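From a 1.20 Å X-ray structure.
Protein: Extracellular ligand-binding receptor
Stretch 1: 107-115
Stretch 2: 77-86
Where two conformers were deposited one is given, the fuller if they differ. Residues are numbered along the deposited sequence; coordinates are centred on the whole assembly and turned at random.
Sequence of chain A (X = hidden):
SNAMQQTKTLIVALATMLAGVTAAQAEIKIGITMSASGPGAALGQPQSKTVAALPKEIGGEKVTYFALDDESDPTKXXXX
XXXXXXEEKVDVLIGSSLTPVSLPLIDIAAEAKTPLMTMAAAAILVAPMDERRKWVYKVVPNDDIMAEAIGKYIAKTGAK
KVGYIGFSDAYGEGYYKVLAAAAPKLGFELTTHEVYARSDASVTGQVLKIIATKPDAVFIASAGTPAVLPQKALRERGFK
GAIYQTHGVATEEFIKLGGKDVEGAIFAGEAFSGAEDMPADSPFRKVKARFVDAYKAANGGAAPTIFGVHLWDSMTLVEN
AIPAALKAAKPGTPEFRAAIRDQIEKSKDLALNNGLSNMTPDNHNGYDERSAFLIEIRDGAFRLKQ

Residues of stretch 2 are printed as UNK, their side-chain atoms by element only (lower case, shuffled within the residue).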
# COMPACT_ATOMS: atom_id res chain seq x y z
N ASP A 107 4.04 -2.87 17.59
CA ASP A 107 4.34 -3.25 18.96
C ASP A 107 3.29 -4.18 19.54
O ASP A 107 3.59 -5.09 20.31
CB ASP A 107 4.50 -2.02 19.86
CG ASP A 107 5.80 -1.28 19.59
OD1 ASP A 107 6.58 -1.73 18.73
OD2 ASP A 107 6.03 -0.24 20.25
N ILE A 108 2.04 -3.93 19.18
CA ILE A 108 0.93 -4.73 19.69
C ILE A 108 1.02 -6.18 19.18
O ILE A 108 0.88 -7.14 19.94
CB ILE A 108 -0.41 -4.08 19.32
CG1 ILE A 108 -0.55 -2.73 20.03
CG2 ILE A 108 -1.57 -5.01 19.65
CD1 ILE A 108 -1.74 -1.90 19.57
N ALA A 109 1.27 -6.34 17.89
CA ALA A 109 1.39 -7.68 17.30
C ALA A 109 2.61 -8.41 17.87
O ALA A 109 2.53 -9.59 18.22
CB ALA A 109 1.47 -7.58 15.79
N ALA A 110 3.73 -7.71 17.99
CA ALA A 110 4.93 -8.32 18.53
C ALA A 110 4.70 -8.79 19.96
O ALA A 110 5.10 -9.90 20.32
CB ALA A 110 6.11 -7.36 18.45
N GLU A 111 4.08 -7.96 20.78
CA GLU A 111 3.83 -8.32 22.18
C GLU A 111 2.95 -9.57 22.25
O GLU A 111 3.13 -10.41 23.13
CB GLU A 111 3.17 -7.16 22.93
CG GLU A 111 3.08 -7.35 24.45
CD GLU A 111 1.95 -8.28 24.91
OE1 GLU A 111 0.93 -8.43 24.19
OE2 GLU A 111 2.07 -8.85 26.02
N ALA A 112 2.02 -9.68 21.32
CA ALA A 112 1.09 -10.81 21.26
C ALA A 112 1.66 -12.01 20.52
O ALA A 112 0.96 -13.02 20.35
CB ALA A 112 -0.21 -10.38 20.61
N LYS A 113 2.90 -11.91 20.06
CA LYS A 113 3.54 -12.97 19.28
C LYS A 113 2.60 -13.48 18.19
O LYS A 113 2.35 -14.68 18.05
CB LYS A 113 4.05 -14.09 20.19
CG LYS A 113 5.06 -13.60 21.22
CD LYS A 113 5.56 -14.73 22.11
CE LYS A 113 6.42 -14.19 23.24
NZ LYS A 113 7.44 -13.22 22.74
N THR A 114 2.09 -12.52 17.42
CA THR A 114 1.17 -12.80 16.33
C THR A 114 1.66 -12.09 15.08
O THR A 114 1.96 -10.90 15.12
CB THR A 114 -0.23 -12.28 16.70
OG1 THR A 114 -0.67 -12.93 17.90
CG2 THR A 114 -1.24 -12.54 15.60
N PRO A 115 1.77 -12.81 13.96
CA PRO A 115 2.20 -12.14 12.73
C PRO A 115 1.20 -11.06 12.31
O PRO A 115 -0.02 -11.25 12.41
CB PRO A 115 2.22 -13.25 11.67
CG PRO A 115 2.06 -14.51 12.38
CD PRO A 115 1.55 -14.26 13.76
N UNK A 77 -7.65 1.60 15.49
CA UNK A 77 -6.97 0.43 14.96
C UNK A 77 -6.32 -0.36 16.09
O UNK A 77 -6.37 -1.59 16.10
c UNK A 77 -5.93 0.82 13.92
N UNK A 78 -5.70 0.33 17.04
CA UNK A 78 -5.08 -0.34 18.18
C UNK A 78 -6.13 -1.06 19.02
O UNK A 78 -5.91 -2.19 19.47
c UNK A 78 -4.27 0.65 19.01
N UNK A 79 -7.27 -0.41 19.23
CA UNK A 79 -8.38 -1.06 19.92
C UNK A 79 -8.87 -2.30 19.18
O UNK A 79 -9.08 -3.35 19.78
c UNK A 79 -9.19 1.05 21.08
c UNK A 79 -9.53 -0.08 20.13
o UNK A 79 -11.04 2.28 20.16
n UNK A 79 -10.13 3.06 22.06
c UNK A 79 -10.20 2.18 21.06
N UNK A 80 -9.04 -2.18 17.87
CA UNK A 80 -9.43 -3.31 17.05
C UNK A 80 -8.44 -4.46 17.19
O UNK A 80 -8.83 -5.61 17.37
o UNK A 80 -11.60 -1.84 16.09
c UNK A 80 -9.53 -2.93 15.57
c UNK A 80 -10.72 -2.03 15.26
n UNK A 80 -10.76 -1.51 14.04
N UNK A 81 -7.16 -4.15 17.08
CA UNK A 81 -6.12 -5.18 17.16
C UNK A 81 -6.15 -5.87 18.52
O UNK A 81 -6.08 -7.09 18.59
c UNK A 81 -4.76 -4.57 16.92
N UNK A 82 -6.26 -5.10 19.59
CA UNK A 82 -6.26 -5.70 20.92
C UNK A 82 -7.48 -6.60 21.11
O UNK A 82 -7.37 -7.64 21.75
c UNK A 82 -2.64 -1.63 23.19
c UNK A 82 -6.14 -4.64 22.02
c UNK A 82 -4.58 -3.14 23.31
n UNK A 82 -3.39 -0.65 22.71
c UNK A 82 -4.76 -4.01 22.07
n UNK A 82 -3.17 -2.80 23.49
n UNK A 82 -1.34 -1.42 23.39
N UNK A 83 -8.62 -6.21 20.56
CA UNK A 83 -9.82 -7.04 20.64
C UNK A 83 -9.62 -8.34 19.87
O UNK A 83 -9.92 -9.43 20.37
c UNK A 83 -13.42 -6.49 19.31
n UNK A 83 -14.67 -4.43 18.65
c UNK A 83 -13.66 -5.01 19.58
c UNK A 83 -12.34 -7.06 20.21
c UNK A 83 -11.04 -6.29 20.08
N UNK A 84 -9.11 -8.23 18.65
CA UNK A 84 -8.89 -9.40 17.80
C UNK A 84 -7.85 -10.35 18.42
O UNK A 84 -8.00 -11.58 18.35
c UNK A 84 -9.54 -8.21 15.61
c UNK A 84 -8.46 -8.96 16.40
c UNK A 84 -10.63 -9.17 15.16
c UNK A 84 -8.94 -7.49 14.42
N UNK A 85 -6.81 -9.79 19.02
CA UNK A 85 -5.74 -10.59 19.59
C UNK A 85 -6.15 -11.20 20.94
O UNK A 85 -5.98 -12.40 21.17
c UNK A 85 -4.45 -9.76 19.73
c UNK A 85 -3.82 -9.25 18.44
c UNK A 85 -2.83 -8.12 18.71
c UNK A 85 -3.16 -10.39 17.66
N UNK A 86 -6.72 -10.38 21.82
CA UNK A 86 -6.98 -10.82 23.18
C UNK A 86 -8.31 -11.56 23.33
O UNK A 86 -8.43 -12.46 24.16
o UNK A 86 -8.11 -8.87 24.11
c UNK A 86 -6.92 -9.64 24.16

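Stretch 2 is a continuous helix that lies beside the helical turn 107-111 with its axis inclined by 14° in the same N-to-C sense.

Position 77 carries a single side-chain carbon, set sideways and touching nothing on stretch 1; one carbon makes it alanine, A77, a small apolar methyl suited to a buried site. Position 78 also has one carbon, but here the CB lies 3.6 Å from CD1 of I108. It is A78, whose short side chain lets the tip of the isoleucine come close to the helix.

At position 79 three carbons run out in line, the third bearing one oxygen and one nitrogen, with no contact to stretch 1. This is a glutamine, Q79, directed away and exposed, where a polar amide is well placed. Position 80 has two carbons, the second holding an oxygen and a nitrogen: asparagine, N80. It is buried and out of reach of stretch 1, but its ND2 is hydrogen-bonded elsewhere in the structure.

Position 81 returns to a single carbon pointing toward stretch 1, its CB 4.2 Å from CG2 of I108. This is A81, a small apolar residue, one of those among which I108 sits.

Position 82 shows three carbons, a nitrogen, then a carbon with two more nitrogens, the guanidinium of arginine, R82. Its CA-to-CB bond points sideways, but the extended chain brings its end back, so that CG1 of I108 lies over one face of the guanidinium, 3.7 Å from NH2. The flat group can pack against an aliphatic chain while remaining exposed.

Position 83 has four carbons in a row ending in nitrogen: lysine, K83, out of reach of stretch 1, its charged amine suited to an exposed site. Position 84 has four carbons forked at the second, a leucine, L84, an apolar side chain suited to its buried site, though out of reach of stretch 1.

Position 85 has the same forked four-carbon pattern, now pointing toward stretch 1, and is leucine L85. Its CD1 lies 3.5 Å from CG2 of I108 and 3.9 Å from CB of A112, while its CD2 comes within 3.5 Å of CG2 of T114. A branched apolar end suits these several neighbours.

Position 86, one carbon followed by one oxygen with no contact to stretch 1, is serine, S86; its OG donates to O of R82 at 2.8 Å, satisfying the hydroxyl within its own helix.

The contact is a knob in a hole: I108 sits among A78, A81, R82 and L85. No hydrogen bond crosses between the stretches; close packing, chiefly apolar, buries 289 Å² over both sides.

Stretch 2, residues 77-86: AAQNARKLLS
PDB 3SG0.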